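Local coordinates for protein translation initiation factor eIF-2B (Pyrococcus horikoshii, PDB 1VB5) that probably catalyses, as a regulatory-type subunit of archaeal initiation factor 2B, the exchange of GDP bound to initiation factor 2 for GTP, at residues B[31-36]-B[84-89]; B[213-218]-B[261-266]. One frame throughout, in Å; residues are numbered along the deposited sequence.

Contact 1: B[31-36]-B[84-89]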
# COMPACT_ATOMS: atom_id res chain seq x y z
N ALA B 31 27.90 -17.18 10.66
CA ALA B 31 27.52 -18.51 11.13
C ALA B 31 28.58 -19.52 10.72
O ALA B 31 29.00 -20.36 11.52
CB ALA B 31 26.16 -18.90 10.56
N PHE B 32 29.00 -19.46 9.46
CA PHE B 32 30.01 -20.39 8.96
C PHE B 32 31.37 -20.13 9.61
O PHE B 32 32.10 -21.08 9.89
CB PHE B 32 30.12 -20.30 7.43
CG PHE B 32 28.97 -20.95 6.71
CD1 PHE B 32 27.89 -20.19 6.27
CD2 PHE B 32 28.96 -22.32 6.47
CE1 PHE B 32 26.81 -20.78 5.62
CE2 PHE B 32 27.90 -22.92 5.82
CZ PHE B 32 26.82 -22.16 5.39
N LEU B 33 31.70 -18.86 9.84
CA LEU B 33 32.96 -18.51 10.49
C LEU B 33 32.98 -19.05 11.91
O LEU B 33 34.03 -19.43 12.43
CB LEU B 33 33.15 -16.99 10.52
CG LEU B 33 33.57 -16.32 9.21
CD1 LEU B 33 33.55 -14.81 9.38
CD2 LEU B 33 34.96 -16.80 8.83
N THR B 34 31.80 -19.07 12.52
CA THR B 34 31.63 -19.57 13.88
C THR B 34 31.77 -21.08 13.89
O THR B 34 32.41 -21.65 14.78
CB THR B 34 30.24 -19.18 14.43
OG1 THR B 34 30.16 -17.76 14.59
CG2 THR B 34 29.98 -19.86 15.78
N LEU B 35 31.18 -21.73 12.90
CA LEU B 35 31.23 -23.18 12.77
C LEU B 35 32.69 -23.65 12.74
O LEU B 35 33.03 -24.70 13.30
CB LEU B 35 30.52 -23.60 11.49
CG LEU B 35 30.26 -25.09 11.28
CD1 LEU B 35 29.25 -25.58 12.31
CD2 LEU B 35 29.73 -25.32 9.87
N ALA B 36 33.55 -22.87 12.08
CA ALA B 36 34.96 -23.19 11.95
C ALA B 36 35.76 -23.10 13.25
O ALA B 36 36.89 -23.59 13.32
CB ALA B 36 35.60 -22.29 10.89
N ARG B 84 36.81 -18.99 2.75
CA ARG B 84 35.71 -18.79 1.81
C ARG B 84 34.65 -17.86 2.39
O ARG B 84 34.12 -17.00 1.68
CB ARG B 84 35.09 -20.13 1.42
CG ARG B 84 36.03 -21.00 0.58
CD ARG B 84 36.22 -20.44 -0.82
NE ARG B 84 35.01 -20.58 -1.62
CZ ARG B 84 34.87 -20.17 -2.88
NH1 ARG B 84 35.88 -19.57 -3.50
NH2 ARG B 84 33.72 -20.36 -3.51
N ALA B 85 34.33 -18.01 3.67
CA ALA B 85 33.33 -17.16 4.29
C ALA B 85 33.79 -15.70 4.27
O ALA B 85 33.01 -14.80 3.96
CB ALA B 85 33.06 -17.61 5.72
N LEU B 86 35.06 -15.47 4.59
CA LEU B 86 35.60 -14.12 4.59
C LEU B 86 35.64 -13.53 3.18
O LEU B 86 35.51 -12.32 3.00
CB LEU B 86 37.00 -14.10 5.19
CG LEU B 86 37.14 -14.46 6.68
CD1 LEU B 86 38.62 -14.48 7.06
CD2 LEU B 86 36.38 -13.45 7.53
N GLU B 87 35.84 -14.39 2.19
CA GLU B 87 35.90 -13.92 0.81
C GLU B 87 34.51 -13.50 0.35
O GLU B 87 34.36 -12.53 -0.39
CB GLU B 87 36.44 -15.01 -0.12
CG GLU B 87 36.92 -14.45 -1.45
CD GLU B 87 37.08 -15.51 -2.52
OE1 GLU B 87 37.65 -16.59 -2.20
OE2 GLU B 87 36.66 -15.27 -3.67
N PHE B 88 33.48 -14.23 0.78
CA PHE B 88 32.11 -13.90 0.41
C PHE B 88 31.84 -12.49 0.95
O PHE B 88 31.33 -11.63 0.24
CB PHE B 88 31.12 -14.88 1.03
CG PHE B 88 29.72 -14.76 0.49
CD1 PHE B 88 29.35 -15.42 -0.68
CD2 PHE B 88 28.78 -13.94 1.12
CE1 PHE B 88 28.06 -15.26 -1.22
CE2 PHE B 88 27.49 -13.78 0.59
CZ PHE B 88 27.14 -14.44 -0.58
N LEU B 89 32.20 -12.27 2.21
CA LEU B 89 32.01 -10.97 2.84
C LEU B 89 32.75 -9.88 2.08
O LEU B 89 32.22 -8.78 1.86
CB LEU B 89 32.47 -11.01 4.30
CG LEU B 89 31.60 -11.84 5.24
CD1 LEU B 89 32.21 -11.87 6.65
CD2 LEU B 89 30.20 -11.26 5.29
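Leu33 packs over the methyl of Ala85, its CD2 lying 3.7 Å from Ala85 CB, where two nearly antiparallel helices pass with their axes 9.5 Å apart. Alanine suits this spot: its single carbon lets the branched leucine opposite settle against the helix and brings Leu33 CA within 6.4 Å of Ala85 CA. The tight part continues to Leu86, whose CD2 meets Leu33 CD1 at 3.6 Å, the two side chains crossing at about a right angle. Leu86 is exposed, so the solvent side is tight at this one methyl pair. The looser part lies at Phe32, which adds only its CB, 4.3 Å from Ala85 CB, before its ring leads away, and at Leu89, whose CD1 is 4.2 Å from Leu33 CD1. Leu33 has CG anti to its carbonyl carbon (chi1 -77°), which carries both methyls to the partner helix. An alanine in place of Leu33 would probably open a gap beside Ala85 and deprive the Leu86 methyl of the leucine it packs against. Around this purely apolar seam the helical N-terminal region closes in: Phe32 rests on Leu51 and Val55 of helix 41-58 and on Leu81, while Thr34, on helix 21-38, faces helix 4-14.

Contact 2: B[213-218]-B[261-266]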
# COMPACT_ATOMS: atom_id res chain seq x y z
N PRO B 213 10.55 5.75 -15.11
CA PRO B 213 11.52 4.65 -15.16
C PRO B 213 11.72 3.97 -13.82
O PRO B 213 12.01 4.61 -12.81
CB PRO B 213 12.79 5.31 -15.71
CG PRO B 213 12.56 6.79 -15.54
CD PRO B 213 11.09 6.96 -15.74
N PHE B 214 11.55 2.65 -13.83
CA PHE B 214 11.64 1.82 -12.64
C PHE B 214 12.91 0.96 -12.64
O PHE B 214 13.03 0.04 -13.44
CB PHE B 214 10.40 0.91 -12.59
CG PHE B 214 10.20 0.19 -11.29
CD1 PHE B 214 9.44 0.76 -10.28
CD2 PHE B 214 10.71 -1.09 -11.10
CE1 PHE B 214 9.18 0.06 -9.10
CE2 PHE B 214 10.46 -1.80 -9.93
CZ PHE B 214 9.69 -1.22 -8.93
N TYR B 215 13.84 1.26 -11.74
CA TYR B 215 15.08 0.49 -11.67
C TYR B 215 15.19 -0.34 -10.40
O TYR B 215 14.72 0.07 -9.33
CB TYR B 215 16.30 1.41 -11.75
CG TYR B 215 16.57 1.97 -13.13
CD1 TYR B 215 15.87 3.09 -13.60
CD2 TYR B 215 17.51 1.38 -13.97
CE1 TYR B 215 16.12 3.61 -14.88
CE2 TYR B 215 17.76 1.88 -15.25
CZ TYR B 215 17.07 2.99 -15.69
OH TYR B 215 17.37 3.51 -16.94
N VAL B 216 15.81 -1.50 -10.53
CA VAL B 216 16.01 -2.40 -9.42
C VAL B 216 17.51 -2.53 -9.15
O VAL B 216 18.29 -2.74 -10.08
CB VAL B 216 15.43 -3.80 -9.74
CG1 VAL B 216 15.76 -4.78 -8.61
CG2 VAL B 216 13.93 -3.70 -9.95
N ALA B 217 17.91 -2.38 -7.90
CA ALA B 217 19.31 -2.49 -7.53
C ALA B 217 19.54 -3.86 -6.90
O ALA B 217 19.00 -4.16 -5.84
CB ALA B 217 19.69 -1.40 -6.54
N ALA B 218 20.34 -4.69 -7.56
CA ALA B 218 20.61 -6.02 -7.04
C ALA B 218 22.00 -6.52 -7.39
O ALA B 218 22.35 -6.65 -8.56
CB ALA B 218 19.57 -7.00 -7.56
N GLY B 261 15.73 -1.60 -15.80
CA GLY B 261 16.99 -2.33 -15.71
C GLY B 261 17.31 -2.72 -14.29
O GLY B 261 16.70 -2.22 -13.34
N ILE B 262 18.26 -3.64 -14.14
CA ILE B 262 18.71 -4.10 -12.84
C ILE B 262 20.15 -3.62 -12.68
O ILE B 262 21.03 -3.97 -13.48
CB ILE B 262 18.67 -5.64 -12.75
CG1 ILE B 262 17.23 -6.11 -13.03
CG2 ILE B 262 19.13 -6.09 -11.36
CD1 ILE B 262 17.06 -7.60 -13.15
N ILE B 263 20.38 -2.78 -11.67
CA ILE B 263 21.69 -2.21 -11.41
C ILE B 263 22.55 -3.21 -10.65
O ILE B 263 22.25 -3.54 -9.50
CB ILE B 263 21.57 -0.92 -10.58
CG1 ILE B 263 20.54 0.01 -11.23
CG2 ILE B 263 22.92 -0.21 -10.51
CD1 ILE B 263 20.19 1.23 -10.41
N THR B 264 23.59 -3.72 -11.30
CA THR B 264 24.48 -4.68 -10.64
C THR B 264 25.87 -4.08 -10.54
O THR B 264 26.15 -3.02 -11.12
CB THR B 264 24.60 -5.99 -11.44
OG1 THR B 264 25.39 -5.76 -12.62
CG2 THR B 264 23.22 -6.50 -11.85
N GLU B 265 26.76 -4.76 -9.82
CA GLU B 265 28.12 -4.27 -9.65
C GLU B 265 28.89 -4.41 -10.97
O GLU B 265 29.98 -3.87 -11.11
CB GLU B 265 28.85 -5.04 -8.53
CG GLU B 265 29.17 -6.49 -8.86
CD GLU B 265 28.02 -7.45 -8.58
OE1 GLU B 265 26.85 -7.01 -8.59
OE2 GLU B 265 28.30 -8.65 -8.37
N LEU B 266 28.30 -5.13 -11.93
CA LEU B 266 28.92 -5.34 -13.24
C LEU B 266 28.29 -4.43 -14.28
O LEU B 266 28.65 -4.47 -15.46
CB LEU B 266 28.73 -6.80 -13.69
CG LEU B 266 29.28 -7.90 -12.77
CD1 LEU B 266 28.88 -9.27 -13.31
CD2 LEU B 266 30.80 -7.77 -12.69
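Val216 and Ile262 pair in register on neighbouring parallel strands of a Rossmann-like alpha/beta domain, whose main sheet runs parallel except for the edge strand 267-269. Strands 214-217 and 261-264 are joined by a ladder of three backbone bonds. Val216 N gives a nearly straight bond to Gly261 O (174°). Val216 O receives Ile263 N at 2.6 Å. Ala218 N then reaches Ile263 O at 3.0 Å. Val216 thus uses both its N-H and its carbonyl on the same neighbour, as a residue in a parallel ladder does, while Tyr215 and Ala217 bond the other way, to strand 180-183.

Ile263 can be followed outward. Its CB lies 3.8 Å from Val216 O and also near Ala217 CA; CG1, anti to the carbonyl carbon (chi1 -50°), stays beside that same oxygen; CD1, at the tip, ends 4.1 Å from Tyr215 CB. Beta-branched isoleucine fits an extended strand and makes this face apolar, where Ile263 and Tyr215 both pack on Leu106 of helix 78-106. Beside Gly261, which lacks a side chain, the tyrosine ring lies close to the backbone, with CD2 near Gly261 O. The other face carries Val216 and Ile262, and there Val216 leans on Val183. Just past the strand, small Ala218 puts its CB against CG2 of Ile262.

Where the strand ends, Thr264 OG1 accepts from Leu266 N in an ST turn and also bonds to Gly267 O, helping to shape the turn into strand 267-269. Its methyl makes a separate contact: Thr264 CG2 sits 3.4 Å from Ala218 O.

How the contacts relate
The two contacts differ in depth and in chemistry. The centre of contact 1 lies about 20 Å from the centre of the chain; the contact is partly buried, a helix-to-helix seam made wholly of apolar side chains with its outer flank toward solvent. The centre of contact 2 lies about 12 Å from the centre of the chain; this contact is buried and rests on backbone hydrogen bonds, with apolar side chains on both faces. The nearest atoms of contacts 1 and 2 are about 10 Å apart and do not touch. Helix 78-106 nevertheless serves both: residues 84-89 form half of contact 1, while Leu99 and Leu106 farther along cover Ile263 in contact 2, so this helix connects the helical region to the sheet.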